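Local structure of ABC-type branched-chain amino acid transport systems periplasmic component-like protein (Thermomonospora curvata, 4N03) at residues G137-Q142 with L339-R344; V100-H105 with K123-P128; F200-K205 with A216-E221; D208-S213 with A235-G240; A366-Y371 with A389-L394. The protein probably binds fatty acids outside the cell membrane and hands them to an ABC transporter, as a member of the leucine-binding protein family. All blocks are in the same frame, centred on the assembly; numbering follows the deposited sequence.

Interaction 2 comes first along the chain: it joins neighbouring strands of the four-stranded parallel sheet and closes the loop through helix 109-122. Interaction 1 opens just after it and touches it, then closes far along the chain at helix 336-343. The long loop so formed holds interactions 3 and 4 on the other side of the chain's centre, in the seven-stranded mixed sheet and its helices. These two cross, because residues 208-213 fall between 200-205 and 216-221, and 235-240 comes after both; each uses helix 212-220. Interaction 5 opens after interaction 1 has closed, and it pairs the last two strands of the mixed sheet.

Interaction 1. Residues G137-Q142 with L339-R344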
# COMPACT_ATOMS: atom_id res chain seq x y z
N GLY A 137 7.94 9.75 -9.99
CA GLY A 137 8.24 10.87 -10.89
C GLY A 137 7.45 12.11 -10.64
O GLY A 137 7.49 13.06 -11.42
N SER A 138 6.72 12.17 -9.53
CA SER A 138 5.99 13.40 -9.18
C SER A 138 6.45 13.92 -7.85
O SER A 138 6.33 13.21 -6.83
CB SER A 138 4.51 13.16 -9.04
OG SER A 138 3.97 14.38 -8.47
N LYS A 139 6.90 15.17 -7.78
CA LYS A 139 7.33 15.77 -6.52
C LYS A 139 6.23 15.64 -5.46
O LYS A 139 6.56 15.51 -4.29
CB LYS A 139 7.71 17.27 -6.69
CG LYS A 139 8.44 17.90 -5.49
CD LYS A 139 8.70 19.41 -5.65
CE LYS A 139 9.18 20.02 -4.33
NZ LYS A 139 9.47 21.47 -4.47
N TYR A 140 4.99 15.75 -5.91
CA TYR A 140 3.87 15.87 -4.98
C TYR A 140 3.31 14.56 -4.52
O TYR A 140 2.49 14.55 -3.57
CB TYR A 140 2.79 16.75 -5.59
CG TYR A 140 3.32 18.10 -5.85
CD1 TYR A 140 3.48 18.98 -4.82
CD2 TYR A 140 3.75 18.49 -7.11
CE1 TYR A 140 4.00 20.23 -5.00
CE2 TYR A 140 4.33 19.78 -7.28
CZ TYR A 140 4.45 20.60 -6.18
OH TYR A 140 4.97 21.89 -6.27
N ILE A 141 3.71 13.43 -5.10
CA ILE A 141 3.19 12.12 -4.73
C ILE A 141 4.26 11.34 -4.04
O ILE A 141 5.33 11.15 -4.62
CB ILE A 141 2.64 11.35 -5.93
CG1 ILE A 141 1.55 12.16 -6.63
CG2 ILE A 141 2.15 9.99 -5.46
CD1 ILE A 141 1.05 11.53 -7.92
N GLN A 142 4.05 10.94 -2.79
CA GLN A 142 4.99 10.04 -2.13
C GLN A 142 4.53 8.63 -2.22
O GLN A 142 3.60 8.22 -1.51
CB GLN A 142 5.14 10.41 -0.66
CG GLN A 142 6.10 9.48 0.08
CD GLN A 142 7.50 9.62 -0.52
OE1 GLN A 142 8.06 10.70 -0.51
NE2 GLN A 142 8.06 8.53 -1.02
N LEU A 339 4.56 22.76 2.54
CA LEU A 339 4.36 21.40 2.99
C LEU A 339 5.20 20.40 2.23
O LEU A 339 5.82 19.52 2.79
CB LEU A 339 2.89 21.04 2.91
CG LEU A 339 2.53 19.67 3.49
CD1 LEU A 339 2.80 19.62 4.99
CD2 LEU A 339 1.05 19.37 3.25
N ILE A 340 5.23 20.51 0.90
CA ILE A 340 5.99 19.57 0.10
C ILE A 340 7.47 19.73 0.35
O ILE A 340 8.19 18.75 0.42
CB ILE A 340 5.63 19.60 -1.39
CG1 ILE A 340 6.10 18.30 -2.07
CG2 ILE A 340 6.19 20.81 -2.08
CD1 ILE A 340 5.42 17.05 -1.55
N ASN A 341 7.92 20.97 0.53
CA ASN A 341 9.36 21.16 0.77
C ASN A 341 9.74 20.60 2.14
O ASN A 341 10.79 20.01 2.29
CB ASN A 341 9.68 22.64 0.63
CG ASN A 341 9.68 23.10 -0.81
OD1 ASN A 341 9.69 22.30 -1.73
ND2 ASN A 341 9.59 24.37 -0.98
N ALA A 342 8.86 20.71 3.14
CA ALA A 342 9.08 20.10 4.46
C ALA A 342 9.16 18.58 4.31
O ALA A 342 10.07 17.95 4.82
CB ALA A 342 7.98 20.48 5.43
N HIS A 343 8.22 17.99 3.57
CA HIS A 343 8.24 16.55 3.37
C HIS A 343 9.55 16.09 2.68
O HIS A 343 10.21 15.15 3.10
CB HIS A 343 7.04 16.11 2.51
CG HIS A 343 7.09 14.66 2.20
ND1 HIS A 343 7.07 13.67 3.15
CD2 HIS A 343 7.28 14.04 1.01
CE1 HIS A 343 7.19 12.50 2.56
NE2 HIS A 343 7.32 12.70 1.25
N ARG A 344 9.90 16.75 1.59
CA ARG A 344 11.00 16.32 0.70
C ARG A 344 12.35 16.67 1.25
O ARG A 344 13.36 16.41 0.58
CB ARG A 344 10.86 16.92 -0.69
CG ARG A 344 9.66 16.43 -1.47
CD ARG A 344 9.93 15.23 -2.29
NE ARG A 344 8.74 14.62 -2.87
CZ ARG A 344 8.50 13.32 -2.85
NH1 ARG A 344 9.34 12.48 -2.32
NH2 ARG A 344 7.42 12.86 -3.45
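Y140 and I340 lie nearest each other, their CA atoms 6.6 Å apart, where a type I beta turn from S138 to I141 meets the last turns of helix 336-343. The turn presents K139 O to R344, next to H343. R344 grips this oxygen side-on with two nitrogens, NE to K139 O at 2.7 Å and NH2 to K139 O at 2.9 Å. The oxygen lies in the guanidinium plane, whereas NH2 stands well above the plane of the carbonyl. R344 NH1 makes a weak bond to Q142 OE1 and also bonds to F359 O. The same OE1 takes a much straighter bond from H343 NE2, at 2.8 Å and 165°. Q142 OE1 lies at the edge of the imidazole, near the ring plane, so this bond would help to fix the turn of the ring. The contact joins a loop after the parallel sheet of one lobe to helix 336-343, a return of the chain to this lobe in a periplasmic binding protein fold. The S138 hydroxyl makes an ST turn, accepting from Y140 N, and bonds to E120 OE1 as well. On the other flank the K139 chain is extended beyond CG and passes I340. In one of two conformers, K139 NZ reaches N341 OD1 at 2.9 Å, in the plane of the amide carbonyl. I340 lies between K139 and the Y140 ring, which it meets at about a right angle. I340 CG2 is 3.7 Å from Y140 CE1, and I340 CD1 comes to 3.3 Å from K139 O.

Interaction 2. Residues V100-H105 with K123-P128; sequences VLAIPH and KMFTIP
I103 and T126 form a parallel bridge, with I103 N giving a nearly straight bond to F125 O (2.9 Å) and I127 N giving one to I103 O (2.9 Å). T126 CA also lies 3.2 Å from I103 O in a CA-H...O contact. M124, a selenomethionine, packs across I103 at about a right angle. Its chain bends at chi2 (71°) and chi3 (88°), which carries SE to 3.5 Å from L101 O and CE to 4.0 Å from V100 CG2. Its CG packs against I103 CD1. A102 CB meets F125 CB at 4.1 Å. T126 OG1 donates to M124 O, from above the carbonyl plane. A valine in place of T126 would probably leave M124 O without this donor and the backbone between them less firmly held. Water bridges the two segments at both ends: one molecule joins L101 O to F125 N, another H105 ND1 to I127 O. H105 NE2 bonds to T40 OG1, and the H105 side chain is about 6 Å from the bound palmitic acid. The two strands are joined by helix 109-122 as a beta-alpha-beta crossover. Helix 47-66 packs on P104 and H105, while helices 309-330 and 336-343 pack on F125.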
# COMPACT_ATOMS: atom_id res chain seq x y z
N VAL A 100 -8.99 21.21 0.81
CA VAL A 100 -8.09 20.47 1.67
C VAL A 100 -6.67 20.88 1.32
O VAL A 100 -6.37 21.21 0.18
CB VAL A 100 -8.25 18.93 1.58
CG1 VAL A 100 -9.68 18.50 1.91
CG2 VAL A 100 -7.84 18.36 0.26
N LEU A 101 -5.77 20.81 2.27
CA LEU A 101 -4.40 21.17 2.03
C LEU A 101 -3.63 20.08 1.30
O LEU A 101 -2.79 20.42 0.42
CB LEU A 101 -3.71 21.49 3.37
CG LEU A 101 -2.23 21.90 3.23
CD1 LEU A 101 -2.02 23.18 2.49
CD2 LEU A 101 -1.63 22.02 4.63
N ALA A 102 -3.86 18.84 1.69
CA ALA A 102 -3.13 17.67 1.23
C ALA A 102 -4.08 16.48 1.31
O ALA A 102 -5.13 16.57 1.96
CB ALA A 102 -1.91 17.44 2.11
N ILE A 103 -3.67 15.38 0.68
CA ILE A 103 -4.41 14.11 0.64
C ILE A 103 -3.49 13.03 1.17
O ILE A 103 -2.75 12.39 0.42
CB ILE A 103 -4.94 13.78 -0.74
CG1 ILE A 103 -5.91 14.87 -1.18
CG2 ILE A 103 -5.61 12.43 -0.70
CD1 ILE A 103 -6.43 14.67 -2.59
N PRO A 104 -3.52 12.80 2.51
CA PRO A 104 -2.62 11.81 3.09
C PRO A 104 -3.01 10.36 2.99
O PRO A 104 -2.28 9.50 3.43
CB PRO A 104 -2.55 12.22 4.55
CG PRO A 104 -3.90 12.82 4.82
CD PRO A 104 -4.14 13.63 3.57
N HIS A 105 -4.17 10.09 2.40
CA HIS A 105 -4.53 8.73 2.01
C HIS A 105 -5.37 8.79 0.76
O HIS A 105 -6.46 9.34 0.76
CB HIS A 105 -5.28 7.99 3.13
CG HIS A 105 -5.82 6.66 2.71
ND1 HIS A 105 -5.06 5.72 2.05
CD2 HIS A 105 -7.05 6.11 2.83
CE1 HIS A 105 -5.81 4.68 1.77
NE2 HIS A 105 -7.02 4.88 2.24
N LYS A 123 -0.35 21.13 -7.00
CA LYS A 123 0.72 20.96 -6.03
C LYS A 123 0.22 20.22 -4.78
O LYS A 123 0.60 20.54 -3.64
CB LYS A 123 1.37 22.30 -5.67
CG LYS A 123 1.97 23.01 -6.88
CD LYS A 123 2.63 24.32 -6.49
CE LYS A 123 3.63 24.82 -7.51
NZ LYS A 123 3.19 24.83 -8.94
N MSE A 124 -0.59 19.20 -4.98
CA MSE A 124 -1.28 18.50 -3.88
C MSE A 124 -0.43 17.39 -3.36
O MSE A 124 -0.28 16.36 -4.02
CB MSE A 124 -2.59 17.93 -4.44
CG MSE A 124 -3.46 17.24 -3.36
SE MSE A 124 -4.24 18.50 -2.11
CE MSE A 124 -5.86 18.82 -3.22
N PHE A 125 0.10 17.53 -2.14
CA PHE A 125 0.83 16.44 -1.53
C PHE A 125 -0.09 15.29 -1.30
O PHE A 125 -1.11 15.44 -0.60
CB PHE A 125 1.47 16.92 -0.20
CG PHE A 125 2.26 15.89 0.54
CD1 PHE A 125 2.98 14.89 -0.11
CD2 PHE A 125 2.30 15.91 1.95
CE1 PHE A 125 3.70 13.95 0.59
CE2 PHE A 125 3.06 14.98 2.62
CZ PHE A 125 3.73 13.99 1.97
N THR A 126 0.20 14.14 -1.88
CA THR A 126 -0.63 12.97 -1.90
C THR A 126 0.17 11.78 -1.46
O THR A 126 1.25 11.54 -2.04
CB THR A 126 -1.21 12.78 -3.32
OG1 THR A 126 -1.92 13.94 -3.73
CG2 THR A 126 -2.12 11.62 -3.38
N ILE A 127 -0.35 11.00 -0.50
CA ILE A 127 0.27 9.79 -0.07
C ILE A 127 -0.63 8.63 -0.42
O ILE A 127 -1.63 8.34 0.29
CB ILE A 127 0.59 9.75 1.44
CG1 ILE A 127 1.33 10.99 1.90
CG2 ILE A 127 1.32 8.47 1.81
CD1 ILE A 127 1.45 11.14 3.41
N PRO A 128 -0.37 7.97 -1.55
CA PRO A 128 -1.23 6.84 -1.92
C PRO A 128 -1.06 5.60 -1.05
O PRO A 128 -0.01 5.37 -0.47
CB PRO A 128 -0.76 6.50 -3.35
CG PRO A 128 0.03 7.67 -3.81
CD PRO A 128 0.65 8.22 -2.58
O HOH W 1 -0.38 19.41 -0.17
O HOH W 2 -2.10 6.24 2.16

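Interaction 3. Residues F200-K205 with A216-E221; sequences FELPIK and AALAKE
F200 and L202 pack against A217, L218 and E221 in an apolar contact near the surface. It joins strand 198-204, an outermost strand of the mixed sheet, to helix 212-220. The strand and helix segments run antiparallel, 173° apart, with their axes 10.0 Å from each other. E221 lies over one face of the F200 ring. Its CG is 3.5 Å from the ring centroid and only 3° off the ring normal, a CH-pi contact. The E221 chain bends at chi2, and the carboxylate plane is 15° from that of the ring, stacked on it. With F200 CG anti to the backbone N, the ring reaches toward the helix, and its far end meets A217, with CZ 4.1 Å from A217 CB. The two methyls of L202 meet different residues of the helix: CD1 reaches L218 CG at 3.8 Å, and CD2 lies 4.1 Å from A217 CB. L218 also touches V223 and M247. The charge of E221 is met by K170, whose NZ forms a salt bridge with OE1. The aliphatic part of E221 thus covers one face of the phenyl ring, while its carboxylate is probably steadied by the lysine.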
# COMPACT_ATOMS: atom_id res chain seq x y z
N PHE A 200 3.39 -17.32 -17.46
CA PHE A 200 2.07 -17.42 -18.03
C PHE A 200 1.23 -16.33 -17.38
O PHE A 200 1.12 -16.25 -16.13
CB PHE A 200 1.47 -18.81 -17.74
CG PHE A 200 0.03 -18.96 -18.11
CD1 PHE A 200 -0.40 -18.71 -19.36
CD2 PHE A 200 -0.89 -19.34 -17.15
CE1 PHE A 200 -1.73 -18.82 -19.71
CE2 PHE A 200 -2.21 -19.51 -17.48
CZ PHE A 200 -2.62 -19.25 -18.77
N GLU A 201 0.66 -15.46 -18.19
CA GLU A 201 -0.01 -14.25 -17.72
C GLU A 201 -1.53 -14.35 -17.80
O GLU A 201 -2.06 -14.77 -18.84
CB GLU A 201 0.43 -13.08 -18.63
CG GLU A 201 1.92 -12.90 -18.72
CD GLU A 201 2.39 -11.70 -19.53
OE1 GLU A 201 1.57 -10.81 -19.80
OE2 GLU A 201 3.60 -11.74 -19.86
N LEU A 202 -2.24 -13.96 -16.74
CA LEU A 202 -3.70 -14.07 -16.68
C LEU A 202 -4.26 -12.76 -16.22
O LEU A 202 -4.40 -12.55 -14.99
CB LEU A 202 -4.10 -15.22 -15.74
CG LEU A 202 -3.94 -16.64 -16.26
CD1 LEU A 202 -4.31 -17.67 -15.24
CD2 LEU A 202 -4.90 -16.90 -17.42
N PRO A 203 -4.65 -11.85 -17.08
CA PRO A 203 -5.25 -10.61 -16.65
C PRO A 203 -6.68 -10.80 -16.12
O PRO A 203 -7.44 -11.60 -16.66
CB PRO A 203 -5.31 -9.77 -17.92
CG PRO A 203 -5.33 -10.77 -19.01
CD PRO A 203 -4.48 -11.91 -18.55
N ILE A 204 -7.02 -10.06 -15.07
CA ILE A 204 -8.36 -10.07 -14.47
C ILE A 204 -8.72 -8.63 -14.17
O ILE A 204 -7.93 -7.71 -14.22
CB ILE A 204 -8.50 -10.99 -13.26
CG1 ILE A 204 -7.53 -10.58 -12.16
CG2 ILE A 204 -8.30 -12.45 -13.61
CD1 ILE A 204 -7.92 -11.02 -10.78
N LYS A 205 -9.97 -8.46 -13.83
CA LYS A 205 -10.50 -7.17 -13.35
C LYS A 205 -10.96 -7.31 -11.89
O LYS A 205 -11.25 -8.40 -11.44
CB LYS A 205 -11.68 -6.76 -14.23
CG LYS A 205 -11.27 -6.44 -15.69
CD LYS A 205 -12.46 -6.03 -16.59
CE LYS A 205 -12.07 -5.62 -18.05
NZ LYS A 205 -11.10 -6.44 -18.88
N ALA A 216 -8.22 -23.23 -13.47
CA ALA A 216 -8.21 -24.23 -14.53
C ALA A 216 -7.08 -23.93 -15.53
O ALA A 216 -6.38 -24.84 -16.00
CB ALA A 216 -9.55 -24.28 -15.26
N ALA A 217 -6.93 -22.66 -15.88
CA ALA A 217 -5.90 -22.29 -16.83
C ALA A 217 -4.49 -22.51 -16.26
O ALA A 217 -3.60 -23.00 -16.96
CB ALA A 217 -6.07 -20.84 -17.26
N LEU A 218 -4.28 -22.15 -14.99
CA LEU A 218 -3.01 -22.39 -14.32
C LEU A 218 -2.64 -23.88 -14.31
O LEU A 218 -1.49 -24.25 -14.52
CB LEU A 218 -3.05 -21.85 -12.89
CG LEU A 218 -3.11 -20.33 -12.79
CD1 LEU A 218 -3.60 -19.94 -11.43
CD2 LEU A 218 -1.76 -19.71 -13.05
N ALA A 219 -3.62 -24.73 -14.05
CA ALA A 219 -3.40 -26.16 -14.03
C ALA A 219 -3.08 -26.66 -15.45
O ALA A 219 -2.17 -27.47 -15.62
CB ALA A 219 -4.63 -26.85 -13.47
N LYS A 220 -3.82 -26.19 -16.44
CA LYS A 220 -3.55 -26.61 -17.82
C LYS A 220 -2.15 -26.27 -18.27
O LYS A 220 -1.48 -27.05 -18.99
CB LYS A 220 -4.57 -25.97 -18.75
CG LYS A 220 -4.42 -26.36 -20.20
CD LYS A 220 -5.61 -25.90 -21.03
CE LYS A 220 -5.59 -26.56 -22.41
NZ LYS A 220 -6.84 -26.23 -23.15
N GLU A 221 -1.67 -25.12 -17.84
CA GLU A 221 -0.32 -24.68 -18.12
C GLU A 221 0.76 -25.34 -17.29
O GLU A 221 1.98 -25.11 -17.55
CB GLU A 221 -0.24 -23.18 -18.00
CG GLU A 221 -0.81 -22.45 -19.16
CD GLU A 221 0.11 -22.42 -20.38
OE1 GLU A 221 1.36 -22.36 -20.29
OE2 GLU A 221 -0.44 -22.38 -21.45

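Interaction 4. Residues D208-S213 with A235-G240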
# COMPACT_ATOMS: atom_id res chain seq x y z
N ASP A 208 -13.97 -9.42 -11.17
CA ASP A 208 -13.90 -10.86 -11.32
C ASP A 208 -13.81 -11.47 -9.92
O ASP A 208 -12.78 -11.42 -9.32
CB ASP A 208 -12.73 -11.23 -12.22
CG ASP A 208 -12.93 -10.79 -13.67
OD1 ASP A 208 -14.09 -10.73 -14.16
OD2 ASP A 208 -11.91 -10.52 -14.33
N ARG A 209 -14.92 -12.05 -9.46
CA ARG A 209 -15.11 -12.49 -8.09
C ARG A 209 -14.67 -13.93 -7.93
O ARG A 209 -14.34 -14.37 -6.83
CB ARG A 209 -16.60 -12.37 -7.71
CG ARG A 209 -17.17 -10.96 -7.84
CD ARG A 209 -18.59 -10.82 -7.31
NE ARG A 209 -18.68 -11.06 -5.86
CZ ARG A 209 -18.38 -10.16 -4.94
NH1 ARG A 209 -18.04 -8.91 -5.23
NH2 ARG A 209 -18.49 -10.51 -3.66
N ASP A 210 -14.74 -14.70 -8.99
CA ASP A 210 -14.59 -16.15 -8.94
C ASP A 210 -13.39 -16.52 -9.78
O ASP A 210 -13.38 -16.26 -10.99
CB ASP A 210 -15.87 -16.74 -9.54
CG ASP A 210 -15.97 -18.22 -9.42
OD1 ASP A 210 -14.99 -18.94 -9.24
OD2 ASP A 210 -17.13 -18.71 -9.55
N MSE A 211 -12.41 -17.18 -9.20
CA MSE A 211 -11.16 -17.53 -9.85
C MSE A 211 -11.13 -18.93 -10.44
O MSE A 211 -10.08 -19.41 -10.79
CB MSE A 211 -10.00 -17.35 -8.84
CG MSE A 211 -9.85 -15.89 -8.42
SE MSE A 211 -9.03 -14.74 -9.75
CE MSE A 211 -10.69 -13.98 -10.55
N LYS A 212 -12.28 -19.59 -10.59
CA LYS A 212 -12.15 -20.97 -11.01
C LYS A 212 -11.64 -21.16 -12.45
O LYS A 212 -10.88 -22.09 -12.66
CB LYS A 212 -13.39 -21.80 -10.71
CG LYS A 212 -14.60 -21.36 -11.44
CD LYS A 212 -15.75 -22.26 -11.01
CE LYS A 212 -16.95 -21.84 -11.78
NZ LYS A 212 -18.05 -22.83 -11.66
N SER A 213 -11.94 -20.26 -13.39
CA SER A 213 -11.40 -20.39 -14.72
C SER A 213 -9.90 -20.10 -14.73
O SER A 213 -9.16 -20.72 -15.47
CB SER A 213 -12.14 -19.51 -15.70
OG SER A 213 -12.00 -18.13 -15.38
N ALA A 235 -7.95 -13.55 -3.73
CA ALA A 235 -7.03 -14.45 -3.04
C ALA A 235 -7.76 -15.62 -2.42
O ALA A 235 -7.33 -16.77 -2.53
CB ALA A 235 -6.25 -13.71 -1.97
N ALA A 236 -8.88 -15.35 -1.72
CA ALA A 236 -9.65 -16.43 -1.10
C ALA A 236 -10.12 -17.41 -2.14
O ALA A 236 -10.09 -18.62 -1.94
CB ALA A 236 -10.80 -15.88 -0.29
N SER A 237 -10.65 -16.90 -3.26
CA SER A 237 -11.21 -17.75 -4.30
C SER A 237 -10.10 -18.59 -4.95
O SER A 237 -10.18 -19.79 -5.08
CB SER A 237 -11.93 -16.90 -5.34
OG SER A 237 -12.46 -17.70 -6.37
N LEU A 238 -9.02 -17.93 -5.37
CA LEU A 238 -7.95 -18.63 -6.05
C LEU A 238 -7.31 -19.69 -5.16
O LEU A 238 -7.12 -20.83 -5.57
CB LEU A 238 -6.91 -17.63 -6.55
CG LEU A 238 -5.78 -18.31 -7.34
CD1 LEU A 238 -5.29 -17.43 -8.47
CD2 LEU A 238 -4.66 -18.63 -6.39
N ALA A 239 -6.99 -19.31 -3.92
CA ALA A 239 -6.31 -20.25 -3.04
C ALA A 239 -7.22 -21.41 -2.73
O ALA A 239 -6.83 -22.56 -2.78
CB ALA A 239 -5.84 -19.55 -1.75
N GLY A 240 -8.47 -21.11 -2.38
CA GLY A 240 -9.40 -22.19 -2.04
C GLY A 240 -9.64 -23.14 -3.19
O GLY A 240 -9.59 -24.36 -3.02
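M211 takes the N-cap position of helix 212-220, and S237 of helix 232-244 meets it there. S237 OG accepts from M211 N at 2.9 Å, with an N-H...O angle of 167°. The hydroxyl is placed by a chi1 of 179°, which sets OG anti to the backbone N of S237. An alanine in place of S237 would probably leave M211 N without this acceptor and let the start of the helix shift. D210 adds a second acceptor at the same helix start. Its OD1 takes the N-H of K212 at 3.1 Å, making an Asx turn that leads into the helix. OD1 is met on its anti side, out of the carboxylate plane. The contact thus ties two helices that follow successive strands, 198-204 and 225-229, in the alternating beta-alpha order of this lobe. M211, a selenomethionine, packs its first carbons against helix 232-244. CB is 3.9 Å from L238 CB and 3.5 Å from S237 OG. Beyond CG its chain bends at chi2 and chi3 and leads away from these two residues, so that SE packs on I204. S237 CB comes to 3.8 Å from R209 O. Behind this contact L238 touches I226 and I251, in strands 225-229 and 251-253 of the mixed sheet.

Interaction 5. Residues A366-Y371 with A389-L394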
# COMPACT_ATOMS: atom_id res chain seq x y z
N ALA A 366 11.23 4.48 -2.56
CA ALA A 366 11.66 4.98 -1.26
C ALA A 366 12.47 3.96 -0.45
O ALA A 366 13.23 4.36 0.41
CB ALA A 366 10.45 5.41 -0.49
N THR A 367 12.29 2.69 -0.74
CA THR A 367 13.09 1.59 -0.28
C THR A 367 12.94 0.43 -1.28
O THR A 367 11.98 0.42 -2.04
CB THR A 367 12.72 1.15 1.15
OG1 THR A 367 13.50 0.04 1.51
CG2 THR A 367 11.24 0.77 1.27
N ARG A 368 13.84 -0.52 -1.24
CA ARG A 368 13.75 -1.76 -2.03
C ARG A 368 13.72 -3.01 -1.18
O ARG A 368 13.95 -4.10 -1.68
CB ARG A 368 14.82 -1.84 -3.13
CG ARG A 368 14.73 -0.70 -4.09
CD ARG A 368 15.61 -0.93 -5.30
NE ARG A 368 15.69 0.28 -6.07
CZ ARG A 368 16.08 0.32 -7.37
NH1 ARG A 368 16.27 -0.80 -8.04
NH2 ARG A 368 16.16 1.48 -7.93
N LYS A 369 13.37 -2.85 0.13
CA LYS A 369 13.33 -3.98 1.04
C LYS A 369 11.88 -4.51 1.17
O LYS A 369 10.94 -3.76 1.42
CB LYS A 369 13.84 -3.55 2.39
CG LYS A 369 15.28 -3.12 2.34
CD LYS A 369 15.96 -2.94 3.67
CE LYS A 369 17.35 -2.38 3.46
NZ LYS A 369 17.35 -0.96 2.96
N THR A 370 11.75 -5.80 0.93
CA THR A 370 10.47 -6.49 0.94
C THR A 370 10.49 -7.59 2.00
O THR A 370 11.43 -8.38 2.07
CB THR A 370 10.27 -7.18 -0.44
OG1 THR A 370 10.31 -6.19 -1.47
CG2 THR A 370 8.98 -7.98 -0.52
N TYR A 371 9.45 -7.62 2.85
CA TYR A 371 9.17 -8.76 3.73
C TYR A 371 8.43 -9.82 2.99
O TYR A 371 7.69 -9.52 2.03
CB TYR A 371 8.22 -8.36 4.88
CG TYR A 371 8.72 -7.35 5.87
CD1 TYR A 371 8.52 -6.00 5.67
CD2 TYR A 371 9.32 -7.74 7.08
CE1 TYR A 371 8.93 -5.06 6.59
CE2 TYR A 371 9.73 -6.80 8.00
CZ TYR A 371 9.51 -5.48 7.78
OH TYR A 371 9.94 -4.58 8.73
N ALA A 389 12.58 -8.26 6.12
CA ALA A 389 12.74 -7.42 4.93
C ALA A 389 14.12 -7.51 4.34
O ALA A 389 15.11 -7.40 5.05
CB ALA A 389 12.39 -6.00 5.22
N PHE A 390 14.19 -7.70 3.03
CA PHE A 390 15.44 -7.85 2.32
C PHE A 390 15.37 -7.20 0.95
O PHE A 390 14.32 -7.10 0.35
CB PHE A 390 15.84 -9.33 2.18
CG PHE A 390 14.94 -10.11 1.26
CD1 PHE A 390 13.73 -10.59 1.70
CD2 PHE A 390 15.25 -10.30 -0.10
CE1 PHE A 390 12.87 -11.25 0.86
CE2 PHE A 390 14.37 -10.96 -0.96
CZ PHE A 390 13.16 -11.40 -0.46
N GLU A 391 16.53 -6.80 0.47
CA GLU A 391 16.72 -6.33 -0.89
C GLU A 391 17.62 -7.27 -1.63
O GLU A 391 18.81 -7.36 -1.33
CB GLU A 391 17.30 -4.93 -0.84
CG GLU A 391 17.61 -4.36 -2.22
CD GLU A 391 18.16 -2.96 -2.18
OE1 GLU A 391 18.33 -2.36 -1.09
OE2 GLU A 391 18.32 -2.43 -3.30
N SER A 392 17.06 -8.06 -2.52
CA SER A 392 17.90 -8.88 -3.39
C SER A 392 18.80 -8.06 -4.29
O SER A 392 18.47 -6.96 -4.63
CB SER A 392 17.05 -9.82 -4.24
OG SER A 392 16.24 -9.16 -5.17
N GLU A 393 19.93 -8.62 -4.65
CA GLU A 393 20.78 -8.01 -5.70
C GLU A 393 20.01 -7.80 -6.98
O GLU A 393 20.17 -6.79 -7.66
CB GLU A 393 22.04 -8.82 -5.94
CG GLU A 393 23.01 -8.78 -4.78
CD GLU A 393 23.47 -7.39 -4.38
OE1 GLU A 393 24.01 -6.64 -5.23
OE2 GLU A 393 23.30 -7.03 -3.19
N LEU A 394 19.16 -8.75 -7.29
CA LEU A 394 18.34 -8.69 -8.44
C LEU A 394 17.49 -7.42 -8.44
O LEU A 394 17.39 -6.70 -9.43
CB LEU A 394 17.51 -9.97 -8.45
CG LEU A 394 16.70 -10.25 -9.68
CD1 LEU A 394 17.55 -10.42 -10.92
CD2 LEU A 394 15.84 -11.50 -9.49
O HOH W 3 16.56 -0.44 -0.04
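T370 and F390 form an antiparallel hydrogen-bonded pair near the open end of the hairpin made by strands 370-375 and 383-390. T370 N donates to F390 O at 2.9 Å and F390 N to T370 O at 3.0 Å. With CG between the backbone N and the carbonyl carbon (chi1 69°), the F390 side chain turns back toward T370, and CD1 lies 3.2 Å from T370 O. One step along, A389 CB sits over the centre of the Y371 ring, 3.7 Å from its centroid and 3° off the normal, in a CH-pi contact. On the other flank E391 runs extended beside R368, with OE2 3.6 Å from R368 CB. Their charged ends do not meet: R368 NH1 bonds to A395 O and Y398 O instead.

Further out, helix 148-161 packs on the pair. T370 OG1 bonds to N154 and D151, and the F390 ring packs on N154 and W158. Y371 OH bonds to G354 O, and the Y371 side chain is about 7 Å from the bound palmitic acid. T367 OG1 accepts from K369 N, an ST turn just before the strand. Beside it a water accepts from R368 N and, in one of two K369 conformers, from K369 NZ, and donates to E391 OE1 at 2.8 Å.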